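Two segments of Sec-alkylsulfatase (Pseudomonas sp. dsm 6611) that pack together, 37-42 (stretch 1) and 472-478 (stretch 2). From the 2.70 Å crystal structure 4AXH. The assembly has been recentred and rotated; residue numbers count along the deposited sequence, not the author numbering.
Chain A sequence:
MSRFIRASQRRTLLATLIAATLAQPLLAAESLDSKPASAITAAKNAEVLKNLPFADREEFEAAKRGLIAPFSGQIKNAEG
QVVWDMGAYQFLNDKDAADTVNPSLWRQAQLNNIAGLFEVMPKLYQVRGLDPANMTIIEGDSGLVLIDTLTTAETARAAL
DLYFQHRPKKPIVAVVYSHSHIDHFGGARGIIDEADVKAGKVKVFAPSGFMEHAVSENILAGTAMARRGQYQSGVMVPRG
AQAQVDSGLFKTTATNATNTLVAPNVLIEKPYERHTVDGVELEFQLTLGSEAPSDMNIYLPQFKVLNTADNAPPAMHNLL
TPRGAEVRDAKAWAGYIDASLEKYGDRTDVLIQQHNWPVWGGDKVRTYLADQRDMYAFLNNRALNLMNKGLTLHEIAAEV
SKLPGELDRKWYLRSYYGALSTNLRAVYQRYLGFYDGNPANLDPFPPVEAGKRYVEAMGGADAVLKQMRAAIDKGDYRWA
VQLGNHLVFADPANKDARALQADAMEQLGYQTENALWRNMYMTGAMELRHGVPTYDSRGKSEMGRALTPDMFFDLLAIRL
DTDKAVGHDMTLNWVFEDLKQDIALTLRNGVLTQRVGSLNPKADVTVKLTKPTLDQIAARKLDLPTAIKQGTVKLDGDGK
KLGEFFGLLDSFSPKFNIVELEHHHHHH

Stretch 1 37-42: ASAITA
Stretch 2 472-478: IDKGDYR

The start of one helix packs against the break between two others in a small contact, 192 Å² summed over both sides, held by one hydroxyl-hydroxyl hydrogen bond and loose van der Waals contacts around Ile40. The touching residues lie at least 433 positions apart in the chain.

In stretch 1, Ala37 (phi/psi -67/130) and Ser38 (-74/169) are extended, and the helix runs from Ala39 onward, with phi from -58 to -69° and psi from -40 to -52°. Ser38 is its N-cap: with chi1 at 79° (p), its OG accepts a weak bond from Thr41 N at 3.3 Å, nearly linear at 172°, while Ala42 N bonds to Ser38 O at 3.0 Å.

Stretch 2 enters as a helix through Lys474, breaks at Gly475 (95/14) and Asp476 (-95/65), and turns helical again at Tyr477 (-62/-26). The CA-to-CB bond of Asp476 (chi1 t) points away from stretch 1, and its side chain caps a backbone N just past the stretch.

Across the contact the nearest CA atoms are those of Ile40 and Gly475, 6.1 Å apart. Ile40 CG2 comes within 4.4 Å of Gly475 CA; an ideal CB on Gly475 would fall 3.0 Å from Ile40 CG2, a clash, and at these backbone angles (95/14) that CB would also be jammed against the carbonyl O of the residue before, which by itself calls for glycine. With chi1 m and chi2 p, Ile40 places CD1 4.1 Å from Asp473 O and 4.3 Å from Tyr477 OH, both van der Waals approaches.

The CA-to-CB bond of Tyr477 (chi1 m, chi2 -67°) points toward stretch 1. Its OH lies 2.6 Å from Ser38 OG, a short hydrogen bond in which either hydroxyl could donate; OG sits at the ring edge, near its plane. Thr41, chi1 -75° (m), adds a contact oblique to the ring, with OG1 3.7 Å from Tyr477 CE2.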

ATOM      1  N   ALA A  37      35.865  13.778   4.168  1.00 44.13           N
ATOM      2  CA  ALA A  37      34.825  14.725   4.561  1.00 43.02           C
ATOM      3  C   ALA A  37      35.150  16.119   4.026  1.00 50.67           C
ATOM      4  O   ALA A  37      36.277  16.623   4.187  1.00 51.04           O
ATOM      5  CB  ALA A  37      34.692  14.761   6.076  1.00 42.59           C
ATOM      6  N   SER A  38      34.166  16.738   3.360  1.00 47.30           N
ATOM      7  CA  SER A  38      34.337  18.090   2.865  1.00 46.25           C
ATOM      8  C   SER A  38      34.266  19.053   4.068  1.00 52.99           C
ATOM      9  O   SER A  38      33.932  18.628   5.186  1.00 52.55           O
ATOM     10  CB  SER A  38      33.291  18.414   1.804  1.00 46.29           C
ATOM     11  OG  SER A  38      32.025  18.734   2.349  1.00 47.18           O
ATOM     12  N   ALA A  39      34.617  20.336   3.858  1.00 50.60           N
ATOM     13  CA  ALA A  39      34.603  21.323   4.933  1.00 49.71           C
ATOM     14  C   ALA A  39      33.201  21.430   5.551  1.00 50.18           C
ATOM     15  O   ALA A  39      33.062  21.494   6.781  1.00 50.04           O
ATOM     16  CB  ALA A  39      35.036  22.670   4.383  1.00 50.57           C
ATOM     17  N   ILE A  40      32.182  21.395   4.679  1.00 43.29           N
ATOM     18  CA  ILE A  40      30.766  21.540   4.978  1.00 43.43           C
ATOM     19  C   ILE A  40      30.223  20.340   5.759  1.00 49.95           C
ATOM     20  O   ILE A  40      29.574  20.540   6.790  1.00 51.27           O
ATOM     21  CB  ILE A  40      29.964  21.849   3.692  1.00 46.09           C
ATOM     22  CG1 ILE A  40      30.608  23.012   2.888  1.00 46.31           C
ATOM     23  CG2 ILE A  40      28.506  22.153   4.009  1.00 46.69           C
ATOM     24  CD1 ILE A  40      31.793  22.571   1.794  1.00 49.90           C
ATOM     25  N   THR A  41      30.498  19.105   5.269  1.00 44.65           N
ATOM     26  CA  THR A  41      30.110  17.826   5.854  1.00 42.55           C
ATOM     27  C   THR A  41      30.668  17.751   7.259  1.00 46.77           C
ATOM     28  O   THR A  41      29.903  17.497   8.185  1.00 48.50           O
ATOM     29  CB  THR A  41      30.552  16.658   4.938  1.00 39.24           C
ATOM     30  OG1 THR A  41      29.684  16.584   3.807  1.00 32.82           O
ATOM     31  CG2 THR A  41      30.578  15.303   5.638  1.00 32.51           C
ATOM     32  N   ALA A  42      31.975  18.001   7.428  1.00 41.55           N
ATOM     33  CA  ALA A  42      32.625  17.955   8.732  1.00 42.23           C
ATOM     34  C   ALA A  42      31.995  18.947   9.748  1.00 49.07           C
ATOM     35  O   ALA A  42      31.806  18.590  10.912  1.00 50.20           O
ATOM     36  CB  ALA A  42      34.126  18.192   8.589  1.00 42.65           C
ATOM     37  N   ILE A 472      28.253  20.831  -5.544  1.00 65.00           N
ATOM     38  CA  ILE A 472      29.112  20.168  -4.564  1.00 64.38           C
ATOM     39  C   ILE A 472      29.916  21.191  -3.749  1.00 70.22           C
ATOM     40  O   ILE A 472      29.977  21.083  -2.523  1.00 70.41           O
ATOM     41  CB  ILE A 472      29.931  18.942  -5.106  1.00 66.82           C
ATOM     42  CG1 ILE A 472      31.288  19.319  -5.689  1.00 67.54           C
ATOM     43  CG2 ILE A 472      29.128  18.038  -6.051  1.00 66.56           C
ATOM     44  CD1 ILE A 472      32.471  19.004  -4.765  1.00 71.52           C
ATOM     45  N   ASP A 473      30.468  22.213  -4.436  1.00 68.44           N
ATOM     46  CA  ASP A 473      31.260  23.316  -3.866  1.00 68.93           C
ATOM     47  C   ASP A 473      30.449  24.093  -2.833  1.00 69.73           C
ATOM     48  O   ASP A 473      30.970  24.441  -1.773  1.00 68.36           O
ATOM     49  CB  ASP A 473      31.760  24.257  -4.984  1.00 72.44           C
ATOM     50  CG  ASP A 473      33.141  23.893  -5.528  1.00 95.32           C
ATOM     51  OD1 ASP A 473      33.236  22.926  -6.334  1.00 95.91           O
ATOM     52  OD2 ASP A 473      34.128  24.560  -5.139  1.00106.62           O
ATOM     53  N   LYS A 474      29.155  24.317  -3.143  1.00 64.45           N
ATOM     54  CA  LYS A 474      28.147  24.976  -2.316  1.00 63.47           C
ATOM     55  C   LYS A 474      27.779  24.083  -1.100  1.00 66.59           C
ATOM     56  O   LYS A 474      27.423  24.602  -0.045  1.00 66.31           O
ATOM     57  CB  LYS A 474      26.896  25.213  -3.177  1.00 66.17           C
ATOM     58  CG  LYS A 474      26.062  26.435  -2.805  1.00 89.05           C
ATOM     59  CD  LYS A 474      24.717  26.459  -3.550  1.00100.17           C
ATOM     60  CE  LYS A 474      24.666  27.380  -4.746  1.00116.40           C
ATOM     61  NZ  LYS A 474      23.949  26.745  -5.887  1.00126.36           N
ATOM     62  N   GLY A 475      27.871  22.761  -1.269  1.00 61.20           N
ATOM     63  CA  GLY A 475      27.526  21.794  -0.237  1.00 59.68           C
ATOM     64  C   GLY A 475      26.102  21.288  -0.370  1.00 60.42           C
ATOM     65  O   GLY A 475      25.575  20.675   0.559  1.00 61.63           O
ATOM     66  N   ASP A 476      25.471  21.544  -1.523  1.00 53.53           N
ATOM     67  CA  ASP A 476      24.106  21.133  -1.865  1.00 52.86           C
ATOM     68  C   ASP A 476      24.186  19.829  -2.648  1.00 55.19           C
ATOM     69  O   ASP A 476      23.830  19.762  -3.833  1.00 55.25           O
ATOM     70  CB  ASP A 476      23.407  22.251  -2.678  1.00 55.58           C
ATOM     71  CG  ASP A 476      21.934  22.056  -3.023  1.00 73.08           C
ATOM     72  OD1 ASP A 476      21.329  21.061  -2.547  1.00 83.42           O
ATOM     73  OD2 ASP A 476      21.385  22.895  -3.776  1.00 73.52           O
ATOM     74  N   TYR A 477      24.672  18.773  -1.959  1.00 50.60           N
ATOM     75  CA  TYR A 477      24.848  17.405  -2.487  1.00 48.16           C
ATOM     76  C   TYR A 477      23.533  16.766  -2.904  1.00 53.20           C
ATOM     77  O   TYR A 477      23.522  15.909  -3.776  1.00 54.84           O
ATOM     78  CB  TYR A 477      25.587  16.511  -1.487  1.00 46.39           C
ATOM     79  CG  TYR A 477      26.903  17.083  -1.023  1.00 42.87           C
ATOM     80  CD1 TYR A 477      27.974  17.217  -1.901  1.00 42.72           C
ATOM     81  CD2 TYR A 477      27.062  17.549   0.275  1.00 43.17           C
ATOM     82  CE1 TYR A 477      29.175  17.785  -1.491  1.00 43.62           C
ATOM     83  CE2 TYR A 477      28.269  18.097   0.705  1.00 44.09           C
ATOM     84  CZ  TYR A 477      29.329  18.207  -0.182  1.00 50.84           C
ATOM     85  OH  TYR A 477      30.535  18.723   0.219  1.00 44.60           O
ATOM     86  N   ARG A 478      22.432  17.208  -2.303  1.00 49.87           N
ATOM     87  CA  ARG A 478      21.092  16.743  -2.593  1.00 50.08           C
ATOM     88  C   ARG A 478      20.707  17.145  -4.011  1.00 57.00           C
ATOM     89  O   ARG A 478      20.204  16.312  -4.772  1.00 56.51           O
ATOM     90  CB  ARG A 478      20.116  17.316  -1.551  1.00 48.08           C
ATOM     91  CG  ARG A 478      19.013  16.346  -1.211  1.00 54.16           C
ATOM     92  CD  ARG A 478      18.071  16.962  -0.239  1.00 55.16           C
ATOM     93  NE  ARG A 478      16.685  16.659  -0.590  1.00 61.05           N
ATOM     94  CZ  ARG A 478      15.654  17.079   0.123  1.00 70.20           C
ATOM     95  NH1 ARG A 478      15.851  17.806   1.215  1.00 45.25           N
ATOM     96  NH2 ARG A 478      14.415  16.768  -0.243  1.00 64.72           N
TER